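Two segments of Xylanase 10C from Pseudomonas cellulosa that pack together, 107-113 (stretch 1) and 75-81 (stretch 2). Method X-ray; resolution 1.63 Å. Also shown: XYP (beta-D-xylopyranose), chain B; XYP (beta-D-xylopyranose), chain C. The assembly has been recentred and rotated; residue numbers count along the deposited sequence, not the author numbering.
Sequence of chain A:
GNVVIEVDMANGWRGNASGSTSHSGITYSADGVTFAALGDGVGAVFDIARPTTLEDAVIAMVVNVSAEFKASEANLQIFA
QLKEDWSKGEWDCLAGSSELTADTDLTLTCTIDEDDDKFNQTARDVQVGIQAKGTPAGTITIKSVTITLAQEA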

# COMPACT_ATOMS: atom_id res chain seq x y z
N THR A 107 -7.86 9.93 -1.49
CA THR A 107 -7.46 9.28 -0.24
C THR A 107 -8.09 7.89 -0.21
O THR A 107 -9.34 7.74 -0.25
CB THR A 107 -7.88 10.06 1.00
OG1 THR A 107 -7.21 11.33 1.02
CG2 THR A 107 -7.41 9.38 2.27
N LEU A 108 -7.24 6.88 -0.14
CA LEU A 108 -7.66 5.49 -0.04
C LEU A 108 -7.31 4.96 1.35
O LEU A 108 -6.26 5.26 1.89
CB LEU A 108 -6.96 4.64 -1.09
CG LEU A 108 -7.18 5.08 -2.54
CD1 LEU A 108 -6.44 4.17 -3.48
CD2 LEU A 108 -8.66 5.12 -2.91
N THR A 109 -8.23 4.20 1.93
CA THR A 109 -8.04 3.68 3.27
C THR A 109 -8.21 2.16 3.36
O THR A 109 -8.90 1.52 2.52
CB THR A 109 -8.93 4.38 4.33
OG1 THR A 109 -10.29 4.00 4.14
CG2 THR A 109 -8.91 5.88 4.22
N CYS A 110 -7.58 1.60 4.38
CA CYS A 110 -7.58 0.17 4.60
C CYS A 110 -7.48 -0.13 6.07
O CYS A 110 -6.55 0.33 6.73
CB CYS A 110 -6.38 -0.49 3.90
SG CYS A 110 -6.26 -2.27 4.11
N THR A 111 -8.45 -0.85 6.61
CA THR A 111 -8.42 -1.27 8.02
C THR A 111 -7.85 -2.69 8.14
O THR A 111 -8.33 -3.63 7.49
CB THR A 111 -9.81 -1.23 8.67
OG1 THR A 111 -10.29 0.11 8.71
CG2 THR A 111 -9.76 -1.63 10.13
N ILE A 112 -6.83 -2.84 8.98
CA ILE A 112 -6.25 -4.16 9.25
C ILE A 112 -7.10 -4.84 10.33
O ILE A 112 -7.26 -4.31 11.42
CB ILE A 112 -4.77 -4.06 9.73
CG1 ILE A 112 -3.88 -3.48 8.62
CG2 ILE A 112 -4.27 -5.42 10.21
CD1 ILE A 112 -2.43 -3.08 9.07
N ASP A 113 -7.66 -6.00 10.02
CA ASP A 113 -8.50 -6.74 10.96
C ASP A 113 -8.50 -8.25 10.60
O ASP A 113 -9.27 -8.70 9.75
CB ASP A 113 -9.92 -6.19 10.92
CG ASP A 113 -10.87 -6.87 11.92
OD1 ASP A 113 -10.42 -7.61 12.82
OD2 ASP A 113 -12.11 -6.72 11.84
C1 XYP B . 7.72 -11.22 -2.36
C2 XYP B . 6.78 -10.03 -2.30
C3 XYP B . 5.48 -10.41 -1.61
C4 XYP B . 4.92 -11.72 -2.16
C5 XYP B . 6.02 -12.76 -2.16
O2 XYP B . 7.38 -8.97 -1.57
O3 XYP B . 4.52 -9.37 -1.76
O4 XYP B . 3.87 -12.14 -1.32
O5 XYP B . 7.14 -12.33 -2.91
C1 XYP C . 2.71 -12.72 -1.92
C2 XYP C . 2.34 -13.95 -1.11
C3 XYP C . 1.08 -14.55 -1.70
C4 XYP C . -0.02 -13.51 -1.74
C5 XYP C . 0.50 -12.29 -2.46
O2 XYP C . 3.39 -14.91 -1.17
O3 XYP C . 0.59 -15.59 -0.89
O4 XYP C . -1.13 -14.05 -2.46
O5 XYP C . 1.72 -11.81 -1.87
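Stretch 2 75-81: NLQIFAQ

Packing of residues 75-81 on residues 107-113 in Xylanase 10C. Stretch 2 is extended along its whole length, a strand that continues later in the chain. Stretch 1 is a strand from Thr107 to Thr111, begun earlier in the chain, and its last two residues, Ile112 and Asp113, leave the strand. The two strands run in the same general direction, with 37° between their N-to-C directions and a signed crossing angle of -37°; their axes approach to 7.6 Å. At that spacing the backbones are not paired: no hydrogen bond links the stretches, and the contact is made by apolar side chains filling the gap between them. The register follows the shared direction, with Cys110 CA 6.5 Å from Ile78 CA and, two residues on in each stretch, Ile112 CA 8.0 Å from Ala80 CA. The surface buried between the stretches is modest, 273 Å² with both sides summed.

Thr107 opens stretch 1 out of reach of stretch 2. Leu108 points its CA-to-CB bond toward stretch 2 and holds an m,t rotamer. Its CD1 lies 4.0 Å from CD1 of Leu76, so the two leucines meet at their methyl tips, while its CB lies 3.9 Å from CD1 of Ile78. The same isoleucine methyl also rests on the backbone, 3.7 Å from Leu108 O, a van der Waals contact. Leu108 thus bridges two successive inward-pointing residues of stretch 2. Thr109 points away, as alternation in an extended chain requires; its nearest contact is through the backbone, Thr109 N to Ile78 CD1 at 4.2 Å.

Cys110 turns toward stretch 2 again and sits against Ile78, where the backbones are also close: Cys110 CB is 3.6 Å from Ile78 CG2. Its SG is committed to a covalent bond elsewhere in the structure. Ile78, with chi1 at -66° and chi2 at 167°, is the centre of the contact and gives up 87 Å² to stretch 1, more than any other residue here. Ile78 CD1 lies against Leu108 and is also 4.2 Å from Cys110 CB, which CG2 approaches more closely, so one side chain spans two inward positions of the facing strand.

Thr111 is again out of reach. Ile112 sets off sideways, but the end of its side chain comes nearer, and CD1 arrives 4.3 Å from Ala80 CB. The 8.0 Å between the CA atoms here is spanned chiefly by the long isoleucine chain, since the alanine offers just a methyl. Asp113 ends the stretch, exposed and without contact.

On stretch 2 the same alternation sends Leu76, Ile78 and Ala80 toward stretch 1, and Gln77 and Phe79 away. The Phe79 ring lies obliquely to O3 of the chain B xylose. Gln81, out of reach of stretch 1, binds sugar: its NE2 donates to O4 of the chain B xylose at 3.0 Å and, weakly, to O5 of the chain C xylose at 3.5 Å.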

# COMPACT_ATOMS: atom_id res chain seq x y z
N ASN A 75 -7.71 -2.18 -10.75
CA ASN A 75 -8.07 -1.80 -9.39
C ASN A 75 -6.81 -1.53 -8.55
O ASN A 75 -5.71 -1.86 -9.01
CB ASN A 75 -8.86 -2.91 -8.69
CG ASN A 75 -10.13 -3.31 -9.45
OD1 ASN A 75 -10.83 -2.47 -10.04
ND2 ASN A 75 -10.40 -4.61 -9.47
N LEU A 76 -6.99 -0.92 -7.39
CA LEU A 76 -5.84 -0.66 -6.46
C LEU A 76 -6.11 -1.35 -5.14
O LEU A 76 -7.19 -1.16 -4.50
CB LEU A 76 -5.62 0.83 -6.23
CG LEU A 76 -4.93 1.62 -7.34
CD1 LEU A 76 -4.95 3.11 -7.00
CD2 LEU A 76 -3.51 1.11 -7.60
N GLN A 77 -5.09 -2.07 -4.68
CA GLN A 77 -5.16 -2.81 -3.43
C GLN A 77 -4.07 -2.40 -2.45
O GLN A 77 -2.90 -2.64 -2.72
CB GLN A 77 -5.05 -4.32 -3.67
CG GLN A 77 -5.02 -5.16 -2.38
CD GLN A 77 -4.98 -6.66 -2.62
OE1 GLN A 77 -4.48 -7.14 -3.65
NE2 GLN A 77 -5.50 -7.40 -1.66
N ILE A 78 -4.47 -1.75 -1.37
CA ILE A 78 -3.58 -1.53 -0.20
C ILE A 78 -3.51 -2.90 0.49
O ILE A 78 -4.54 -3.53 0.69
CB ILE A 78 -4.10 -0.43 0.76
CG1 ILE A 78 -4.08 0.95 0.09
CG2 ILE A 78 -3.30 -0.42 2.07
CD1 ILE A 78 -4.85 2.00 0.83
N PHE A 79 -2.34 -3.31 0.94
CA PHE A 79 -2.17 -4.60 1.63
C PHE A 79 -1.07 -4.52 2.68
O PHE A 79 -0.28 -3.60 2.67
CB PHE A 79 -1.87 -5.72 0.61
CG PHE A 79 -0.57 -5.55 -0.13
CD1 PHE A 79 -0.43 -4.65 -1.18
CD2 PHE A 79 0.55 -6.29 0.26
CE1 PHE A 79 0.78 -4.50 -1.85
CE2 PHE A 79 1.76 -6.11 -0.37
CZ PHE A 79 1.88 -5.22 -1.45
N ALA A 80 -1.00 -5.53 3.54
CA ALA A 80 0.05 -5.65 4.53
C ALA A 80 0.31 -7.15 4.73
O ALA A 80 -0.59 -7.96 4.58
CB ALA A 80 -0.36 -4.98 5.84
N GLN A 81 1.54 -7.53 5.02
CA GLN A 81 1.87 -8.97 5.22
C GLN A 81 3.15 -9.08 6.08
O GLN A 81 3.98 -8.17 6.14
CB GLN A 81 2.09 -9.70 3.86
CG GLN A 81 3.19 -9.07 3.00
CD GLN A 81 3.27 -9.51 1.53
OE1 GLN A 81 3.70 -8.71 0.69
NE2 GLN A 81 2.96 -10.80 1.23